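Local coordinates for cytoplasmic Protein STM1381 (Salmonella enterica subsp. enterica serovar Typhimurium, PDB 3SOZ) that is of unknown function but probably adopts the fold of class I glutamine amidotransferases, to whose putative family it is assigned, at residues Y107-G112 and G206-G211; E139-D144 and V213-S218; D72-S77 and Q102-Y107. All blocks are in the same frame, centred on the assembly; numbering follows the deposited sequence.

Contact 1 of 3, residues Y107-G112 and G206-G211; sequences YVAEGG and GTYHKG
The C-terminal end of helix 100-109 meets the tip of a beta hairpin here, and the close fit is backbone against backbone. A Schellman motif ends the helix, with Gly112 N bonded to Tyr107 O and a weak bond from Gly111 N to Val108 O; Gly111 suits the positive phi (85°) of its C-prime position. The hairpin closes through a type II' turn from Tyr208 to Gly211. Its Lys210 N donates to Ala109 O at 3.1 Å, a rather bent bond (140° at the hydrogen) that lies in the carbonyl plane on a lone pair. Gly211 CA comes within 3.2 Å of Val108 O in a CA-H...O contact, and the lack of a side chain is what permits it, since a CB would point into that carbonyl. Val108 CG1, anti to the backbone N, abuts Tyr208 CB at 3.7 Å and lies at the edge of the Tyr208 ring. The small methyl of Ala109 reaches the His209 ring edge, CB to CD2 3.8 Å. Outward the packing loosens: Glu110, His209 and Lys210 are exposed, and the lysine, after laying its CB beside Ala109 O, runs extended away from the helix. Inward, Val108 and Tyr208 both pack on Val140 of helix 137-140, where Glu139 takes up the Tyr208 hydroxyl, and strand 211-216 pairs alongside strand 200-208.

Contact 2 of 3, residues E139-D144 and V213-S218; sequences EVLPVD and VCCFAS
Val213 stands with CG1 anti to its backbone N and CG2 anti to its carbonyl carbon (chi1 -153°), which spreads the two methyls toward different neighbours, while Cys215, with SG anti to its carbonyl carbon (chi1 -69°), turns its sulfur onto Pro142 and Val143. One branch of the valine, CG2, lies 3.3 Å from Val140 O and also meets Val140 CG1, the two side chains crossing near a right angle. The other branch, CG1, touches Leu141 CD2 at 4.0 Å and Pro142 CD at 3.7 Å. The proline ring thus bridges both strand residues, since its CD lies 3.6 Å from Cys215 SG. Val143 closes the row with CG2 3.7 Å from the same sulfur. Val213 and Cys215, two apart on strand 211-216, present the same face of the mixed sheet to segment 139-144, which runs from the end of helix 137-140 to strand 143-144 and lies across it, consistent with the alpha/beta core of class I glutamine amidotransferase-like proteins, in which helices and connections cover a central sheet. No hydrogen bond joins the two segments; compact aliphatic groups and a thiol suit a buried interface made almost entirely of apolar side chains. Polar backbone is served elsewhere: Leu141 O accepts from Lys188 NZ, and Cys214 pairs with Leu114 and Met116 of strand 113-117. Phe123 from a loop also packs on Cys215, and Leu185 of strand 175-187 on Val143.

Contact 3 of 3, residues D72-S77 and Q102-Y107; sequences DAIVIS and QLIADY
Strand 73-77 and helix 102-107 run roughly antiparallel, their axes 10.3 Å apart at closest approach with 141° between their N-to-C directions, and Ile74 and Ile104 hold the nearest pair of CA atoms. That spacing is bridged mainly by side chains, Ile74 from the strand and Ile104 and Tyr107, one helical turn apart, from the helix. Ile74 carries CG1 anti to its carbonyl carbon and extends to CD1, whose methyl sits over one face of the Tyr107 ring. It lies 3.7 Å from the ring centroid and 17° off the normal, a CH-pi contact in which the two side chains meet tip to tip. CD1 also touches Ile104 CG1 at 4.0 Å, so the one methyl touches both helix side chains. A long, branched isoleucine suits this place because it can span the gap from strand to helix. Tyr107 swings its CG anti to the backbone N (chi1 163°), which carries the ring toward the start of the strand; Asp72 O and Ala73 CA lie near its plane, at the edge. Its hydroxyl is hydrogen-bonded to Tyr71 O, so an aromatic body is buried while its polar tip stays satisfied. Asp72, in turn, has Lys5 N as the partner of its OD2. The helix belongs to the beta-alpha-beta crossover that joins strand 73-77 to its parallel neighbour 113-117, with strand 5-10 on the other flank of 73-77 and Leu68 of helix 65-69 packed against Tyr107.

Contacts 1 and 3 use successive parts of helix 100-109 and share Tyr107, with centres about 9 Å apart, while contact 2 lies about 13 Å from contact 1 and 12 Å from contact 3, centre to centre. All three reach the same mixed sheet. Their meeting point is Tyr208, Val140 and Ala105: Tyr208 CE2 lies 3.6 Å from Ala105 O and 3.7 Å from Val140 CG2, and Val140 CG2 is 3.9 Å from Ala105 CB. Contacts 1 and 2 are also tied by probable hydrogen bonds, Tyr208 OH to Glu139 OE1 (2.5 Å) and Gly206 N to Val213 O (3.0 Å). With the function unassigned, these contacts cannot be tied to an active site.

Contact 1 of 3, residues Y107-G112 and G206-G211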
loop_
_atom_site.group_PDB
_atom_site.type_symbol
_atom_site.label_atom_id
_atom_site.label_comp_id
_atom_site.label_asym_id
_atom_site.label_seq_id
_atom_site.Cartn_x
_atom_site.Cartn_y
_atom_site.Cartn_z
ATOM N N TYR A 107 -23.594 -15.346 10.542
ATOM C CA TYR A 107 -23.417 -16.771 10.812
ATOM C C TYR A 107 -22.730 -17.053 12.142
ATOM O O TYR A 107 -23.196 -17.873 12.928
ATOM C CB TYR A 107 -22.623 -17.409 9.687
ATOM C CG TYR A 107 -22.025 -18.759 10.012
ATOM C CD1 TYR A 107 -20.773 -18.854 10.591
ATOM C CD2 TYR A 107 -22.697 -19.937 9.706
ATOM C CE1 TYR A 107 -20.203 -20.077 10.901
ATOM C CE2 TYR A 107 -22.140 -21.184 10.007
ATOM C CZ TYR A 107 -20.879 -21.240 10.609
ATOM O OH TYR A 107 -20.274 -22.443 10.911
ATOM N N VAL A 108 -21.611 -16.381 12.383
ATOM C CA VAL A 108 -20.836 -16.602 13.591
ATOM C C VAL A 108 -21.619 -16.202 14.845
ATOM O O VAL A 108 -21.716 -16.993 15.782
ATOM C CB VAL A 108 -19.458 -15.880 13.532
ATOM C CG1 VAL A 108 -18.759 -15.896 14.897
ATOM C CG2 VAL A 108 -18.593 -16.509 12.489
ATOM N N ALA A 109 -22.136 -14.972 14.871
ATOM C CA ALA A 109 -23.074 -14.507 15.913
ATOM C C ALA A 109 -24.202 -15.531 16.231
ATOM O O ALA A 109 -24.536 -15.719 17.399
ATOM C CB ALA A 109 -23.672 -13.142 15.539
ATOM N N GLU A 110 -24.761 -16.188 15.202
ATOM C CA GLU A 110 -25.767 -17.244 15.390
ATOM C C GLU A 110 -25.112 -18.577 15.794
ATOM O O GLU A 110 -25.618 -19.673 15.481
ATOM C CB GLU A 110 -26.679 -17.416 14.147
ATOM C CG GLU A 110 -27.886 -16.425 14.061
ATOM C CD GLU A 110 -27.872 -15.452 12.810
ATOM O OE1 GLU A 110 -28.001 -15.926 11.635
ATOM O OE2 GLU A 110 -27.771 -14.201 13.007
ATOM N N GLY A 111 -23.980 -18.497 16.480
ATOM C CA GLY A 111 -23.300 -19.714 16.945
ATOM C C GLY A 111 -22.348 -20.454 16.006
ATOM O O GLY A 111 -21.667 -21.373 16.448
ATOM N N GLY A 112 -22.281 -20.080 14.726
ATOM C CA GLY A 112 -21.259 -20.674 13.835
ATOM C C GLY A 112 -19.818 -20.394 14.283
ATOM O O GLY A 112 -19.522 -19.340 14.832
ATOM N N GLY A 206 -11.330 -16.669 20.866
ATOM C CA GLY A 206 -12.286 -15.630 21.248
ATOM C C GLY A 206 -13.691 -16.086 20.958
ATOM O O GLY A 206 -13.888 -17.234 20.568
ATOM N N THR A 207 -14.653 -15.188 21.134
ATOM C CA THR A 207 -16.070 -15.514 20.922
ATOM C C THR A 207 -16.741 -14.302 20.270
ATOM O O THR A 207 -16.372 -13.149 20.577
ATOM C CB THR A 207 -16.856 -15.817 22.276
ATOM O OG1 THR A 207 -16.866 -14.633 23.109
ATOM C CG2 THR A 207 -16.271 -17.033 23.029
ATOM N N TYR A 208 -17.732 -14.559 19.414
ATOM C CA TYR A 208 -18.496 -13.477 18.830
ATOM C C TYR A 208 -20.018 -13.734 18.983
ATOM O O TYR A 208 -20.633 -14.527 18.232
ATOM C CB TYR A 208 -18.035 -13.194 17.382
ATOM C CG TYR A 208 -18.747 -12.029 16.718
ATOM C CD1 TYR A 208 -18.571 -10.706 17.168
ATOM C CD2 TYR A 208 -19.581 -12.246 15.624
ATOM C CE1 TYR A 208 -19.235 -9.633 16.540
ATOM C CE2 TYR A 208 -20.242 -11.194 15.001
ATOM C CZ TYR A 208 -20.069 -9.898 15.459
ATOM O OH TYR A 208 -20.754 -8.882 14.797
ATOM N N HIS A 209 -20.601 -13.056 19.978
ATOM C CA HIS A 209 -21.906 -13.427 20.537
ATOM C C HIS A 209 -21.960 -14.936 20.750
ATOM O O HIS A 209 -21.174 -15.456 21.530
ATOM C CB HIS A 209 -23.057 -12.898 19.681
ATOM C CG HIS A 209 -23.000 -11.418 19.460
ATOM N ND1 HIS A 209 -22.908 -10.515 20.501
ATOM C CD2 HIS A 209 -23.011 -10.681 18.322
ATOM C CE1 HIS A 209 -22.866 -9.285 20.013
ATOM N NE2 HIS A 209 -22.932 -9.357 18.693
ATOM N N LYS A 210 -22.830 -15.647 20.042
ATOM C CA LYS A 210 -23.002 -17.092 20.305
ATOM C C LYS A 210 -21.908 -17.963 19.705
ATOM O O LYS A 210 -21.912 -19.185 19.914
ATOM C CB LYS A 210 -24.380 -17.620 19.859
ATOM C CG LYS A 210 -25.587 -16.953 20.526
ATOM C CD LYS A 210 -26.920 -17.642 20.161
ATOM C CE LYS A 210 -28.010 -17.302 21.218
ATOM N NZ LYS A 210 -29.359 -17.919 20.970
ATOM N N GLY A 211 -20.971 -17.339 18.980
ATOM C CA GLY A 211 -19.975 -18.075 18.195
ATOM C C GLY A 211 -18.539 -18.058 18.669
ATOM O O GLY A 211 -18.096 -17.107 19.329
#

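Contact 2 of 3, residues E139-D144 and V213-S218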
loop_
_atom_site.group_PDB
_atom_site.type_symbol
_atom_site.label_atom_id
_atom_site.label_comp_id
_atom_site.label_asym_id
_atom_site.label_seq_id
_atom_site.Cartn_x
_atom_site.Cartn_y
_atom_site.Cartn_z
ATOM N N GLU A 139 -14.603 -6.554 13.722
ATOM C CA GLU A 139 -15.482 -6.765 14.872
ATOM C C GLU A 139 -15.578 -8.245 15.319
ATOM O O GLU A 139 -15.527 -8.523 16.489
ATOM C CB GLU A 139 -16.854 -6.245 14.448
ATOM C CG GLU A 139 -17.662 -5.407 15.430
ATOM C CD GLU A 139 -19.167 -5.562 15.127
ATOM O OE1 GLU A 139 -19.687 -6.695 15.285
ATOM O OE2 GLU A 139 -19.820 -4.576 14.711
ATOM N N VAL A 140 -15.711 -9.182 14.386
ATOM C CA VAL A 140 -15.778 -10.608 14.700
ATOM C C VAL A 140 -14.503 -11.230 15.320
ATOM O O VAL A 140 -14.589 -12.088 16.197
ATOM C CB VAL A 140 -16.113 -11.404 13.448
ATOM C CG1 VAL A 140 -16.319 -12.866 13.760
ATOM C CG2 VAL A 140 -17.312 -10.840 12.774
ATOM N N LEU A 141 -13.319 -10.812 14.862
ATOM C CA LEU A 141 -12.044 -11.458 15.240
ATOM C C LEU A 141 -11.553 -11.099 16.637
ATOM O O LEU A 141 -11.757 -9.968 17.111
ATOM C CB LEU A 141 -10.931 -11.143 14.215
ATOM C CG LEU A 141 -11.337 -11.356 12.743
ATOM C CD1 LEU A 141 -10.233 -10.873 11.769
ATOM C CD2 LEU A 141 -11.792 -12.819 12.461
ATOM N N PRO A 142 -10.876 -12.070 17.290
ATOM C CA PRO A 142 -10.362 -11.910 18.628
ATOM C C PRO A 142 -9.044 -11.147 18.682
ATOM O O PRO A 142 -8.471 -10.981 19.775
ATOM C CB PRO A 142 -10.200 -13.350 19.098
ATOM C CG PRO A 142 -9.969 -14.144 17.834
ATOM C CD PRO A 142 -10.667 -13.439 16.762
ATOM N N VAL A 143 -8.577 -10.678 17.516
ATOM C CA VAL A 143 -7.366 -9.803 17.386
ATOM C C VAL A 143 -7.630 -8.404 16.786
ATOM O O VAL A 143 -8.570 -8.211 15.972
ATOM C CB VAL A 143 -6.271 -10.489 16.616
ATOM C CG1 VAL A 143 -5.704 -11.644 17.436
ATOM C CG2 VAL A 143 -6.814 -11.011 15.292
ATOM N N ASP A 144 -6.845 -7.426 17.240
ATOM C CA ASP A 144 -6.752 -6.153 16.537
ATOM C C ASP A 144 -5.655 -6.238 15.495
ATOM O O ASP A 144 -4.633 -6.878 15.724
ATOM C CB ASP A 144 -6.478 -4.974 17.483
ATOM C CG ASP A 144 -7.747 -4.470 18.202
ATOM O OD1 ASP A 144 -8.856 -4.433 17.585
ATOM O OD2 ASP A 144 -7.632 -4.122 19.405
ATOM N N VAL A 213 -14.476 -17.971 17.661
ATOM C CA VAL A 213 -13.525 -17.519 16.628
ATOM C C VAL A 213 -12.102 -17.911 16.942
ATOM O O VAL A 213 -11.663 -17.863 18.090
ATOM C CB VAL A 213 -13.482 -15.963 16.431
ATOM C CG1 VAL A 213 -13.040 -15.612 15.006
ATOM C CG2 VAL A 213 -14.802 -15.339 16.693
ATOM N N CYS A 214 -11.355 -18.235 15.898
ATOM C CA CYS A 214 -9.945 -18.520 16.062
ATOM C C CYS A 214 -9.086 -17.892 14.939
ATOM O O CYS A 214 -9.435 -17.949 13.753
ATOM C CB CYS A 214 -9.758 -20.031 16.154
ATOM S SG CYS A 214 -8.083 -20.583 16.343
ATOM N N CYS A 215 -7.985 -17.273 15.358
ATOM C CA CYS A 215 -6.972 -16.723 14.487
ATOM C C CYS A 215 -5.668 -17.445 14.696
ATOM O O CYS A 215 -5.188 -17.582 15.819
ATOM C CB CYS A 215 -6.748 -15.275 14.814
ATOM S SG CYS A 215 -8.157 -14.322 14.373
ATOM N N PHE A 216 -5.097 -17.908 13.599
ATOM C CA PHE A 216 -3.784 -18.490 13.611
ATOM C C PHE A 216 -2.913 -17.564 12.762
ATOM O O PHE A 216 -3.237 -17.302 11.601
ATOM C CB PHE A 216 -3.836 -19.932 13.063
ATOM C CG PHE A 216 -2.502 -20.581 12.988
ATOM C CD1 PHE A 216 -1.903 -21.097 14.132
ATOM C CD2 PHE A 216 -1.798 -20.606 11.792
ATOM C CE1 PHE A 216 -0.629 -21.659 14.065
ATOM C CE2 PHE A 216 -0.534 -21.169 11.724
ATOM C CZ PHE A 216 0.049 -21.691 12.854
ATOM N N ALA A 217 -1.826 -17.060 13.340
ATOM C CA ALA A 217 -1.100 -15.905 12.768
ATOM C C ALA A 217 -0.119 -16.235 11.657
ATOM O O ALA A 217 0.559 -15.335 11.157
ATOM C CB ALA A 217 -0.389 -15.111 13.841
ATOM N N SER A 218 -0.043 -17.505 11.276
ATOM C CA SER A 218 0.931 -17.944 10.295
ATOM C C SER A 218 0.172 -18.693 9.239
ATOM O O SER A 218 -1.043 -18.615 9.187
ATOM C CB SER A 218 2.001 -18.829 10.923
ATOM O OG SER A 218 3.092 -19.042 10.044
#

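Contact 3 of 3, residues D72-S77 and Q102-Y107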
loop_
_atom_site.group_PDB
_atom_site.type_symbol
_atom_site.label_atom_id
_atom_site.label_comp_id
_atom_site.label_asym_id
_atom_site.label_seq_id
_atom_site.Cartn_x
_atom_site.Cartn_y
_atom_site.Cartn_z
ATOM N N ASP A 72 -20.682 -26.333 10.422
ATOM C CA ASP A 72 -20.211 -26.151 11.798
ATOM C C ASP A 72 -19.216 -25.009 11.973
ATOM O O ASP A 72 -19.261 -24.294 12.978
ATOM C CB ASP A 72 -19.652 -27.465 12.336
ATOM C CG ASP A 72 -20.721 -28.540 12.398
ATOM O OD1 ASP A 72 -21.756 -28.265 13.073
ATOM O OD2 ASP A 72 -20.556 -29.618 11.750
ATOM N N ALA A 73 -18.331 -24.852 10.976
ATOM C CA ALA A 73 -17.353 -23.761 10.920
ATOM C C ALA A 73 -16.961 -23.335 9.510
ATOM O O ALA A 73 -17.088 -24.084 8.505
ATOM C CB ALA A 73 -16.126 -24.114 11.683
ATOM N N ILE A 74 -16.483 -22.106 9.441
ATOM C CA ILE A 74 -16.009 -21.600 8.188
ATOM C C ILE A 74 -14.521 -21.362 8.349
ATOM O O ILE A 74 -14.061 -20.774 9.358
ATOM C CB ILE A 74 -16.763 -20.302 7.751
ATOM C CG1 ILE A 74 -18.277 -20.585 7.687
ATOM C CG2 ILE A 74 -16.220 -19.807 6.407
ATOM C CD1 ILE A 74 -19.200 -19.382 7.409
ATOM N N VAL A 75 -13.771 -21.849 7.366
ATOM C CA VAL A 75 -12.325 -21.559 7.295
ATOM C C VAL A 75 -11.968 -20.617 6.148
ATOM O O VAL A 75 -12.221 -20.907 4.957
ATOM C CB VAL A 75 -11.492 -22.823 7.128
ATOM C CG1 VAL A 75 -10.044 -22.524 7.469
ATOM C CG2 VAL A 75 -12.061 -23.954 8.020
ATOM N N ILE A 76 -11.404 -19.486 6.535
ATOM C CA ILE A 76 -10.791 -18.598 5.594
ATOM C C ILE A 76 -9.277 -18.721 5.696
ATOM O O ILE A 76 -8.687 -18.479 6.743
ATOM C CB ILE A 76 -11.207 -17.143 5.863
ATOM C CG1 ILE A 76 -12.724 -17.071 6.016
ATOM C CG2 ILE A 76 -10.703 -16.217 4.707
ATOM C CD1 ILE A 76 -13.231 -15.713 6.386
ATOM N N SER A 77 -8.632 -19.055 4.605
ATOM C CA SER A 77 -7.197 -19.144 4.666
ATOM C C SER A 77 -6.536 -18.435 3.523
ATOM O O SER A 77 -6.652 -18.844 2.363
ATOM C CB SER A 77 -6.741 -20.618 4.723
ATOM O OG SER A 77 -6.004 -20.987 3.589
ATOM N N GLN A 102 -20.765 -9.664 6.001
ATOM C CA GLN A 102 -21.889 -9.550 6.911
ATOM C C GLN A 102 -22.421 -10.956 7.063
ATOM O O GLN A 102 -22.659 -11.399 8.177
ATOM C CB GLN A 102 -23.004 -8.636 6.379
ATOM C CG GLN A 102 -23.157 -7.287 7.071
ATOM C CD GLN A 102 -23.072 -7.370 8.577
ATOM O OE1 GLN A 102 -22.777 -6.377 9.232
ATOM N NE2 GLN A 102 -23.315 -8.543 9.132
ATOM N N LEU A 103 -22.575 -11.664 5.944
ATOM C CA LEU A 103 -23.033 -13.040 6.001
ATOM C C LEU A 103 -22.250 -13.912 6.958
ATOM O O LEU A 103 -22.850 -14.661 7.723
ATOM C CB LEU A 103 -23.079 -13.694 4.617
ATOM C CG LEU A 103 -24.407 -13.435 3.902
ATOM C CD1 LEU A 103 -24.297 -13.384 2.348
ATOM C CD2 LEU A 103 -25.465 -14.446 4.396
ATOM N N ILE A 104 -20.924 -13.824 6.923
ATOM C CA ILE A 104 -20.102 -14.658 7.795
ATOM C C ILE A 104 -20.244 -14.172 9.239
ATOM O O ILE A 104 -20.350 -14.978 10.174
ATOM C CB ILE A 104 -18.648 -14.747 7.294
ATOM C CG1 ILE A 104 -18.602 -15.622 6.036
ATOM C CG2 ILE A 104 -17.724 -15.365 8.345
ATOM C CD1 ILE A 104 -17.569 -15.230 5.037
ATOM N N ALA A 105 -20.302 -12.861 9.409
ATOM C CA ALA A 105 -20.491 -12.276 10.715
ATOM C C ALA A 105 -21.788 -12.772 11.364
ATOM O O ALA A 105 -21.776 -13.263 12.521
ATOM C CB ALA A 105 -20.502 -10.751 10.615
ATOM N N ASP A 106 -22.897 -12.608 10.627
ATOM C CA ASP A 106 -24.207 -13.056 11.040
ATOM C C ASP A 106 -24.089 -14.499 11.448
ATOM O O ASP A 106 -24.393 -14.825 12.597
ATOM C CB ASP A 106 -25.245 -12.860 9.920
ATOM C CG ASP A 106 -25.717 -11.392 9.802
ATOM O OD1 ASP A 106 -25.193 -10.486 10.502
ATOM O OD2 ASP A 106 -26.629 -11.134 8.996
ATOM N N TYR A 107 -23.594 -15.346 10.542
ATOM C CA TYR A 107 -23.417 -16.771 10.812
ATOM C C TYR A 107 -22.730 -17.053 12.142
ATOM O O TYR A 107 -23.196 -17.873 12.928
ATOM C CB TYR A 107 -22.623 -17.409 9.687
ATOM C CG TYR A 107 -22.025 -18.759 10.012
ATOM C CD1 TYR A 107 -20.773 -18.854 10.591
ATOM C CD2 TYR A 107 -22.697 -19.937 9.706
ATOM C CE1 TYR A 107 -20.203 -20.077 10.901
ATOM C CE2 TYR A 107 -22.140 -21.184 10.007
ATOM C CZ TYR A 107 -20.879 -21.240 10.609
ATOM O OH TYR A 107 -20.274 -22.443 10.911
#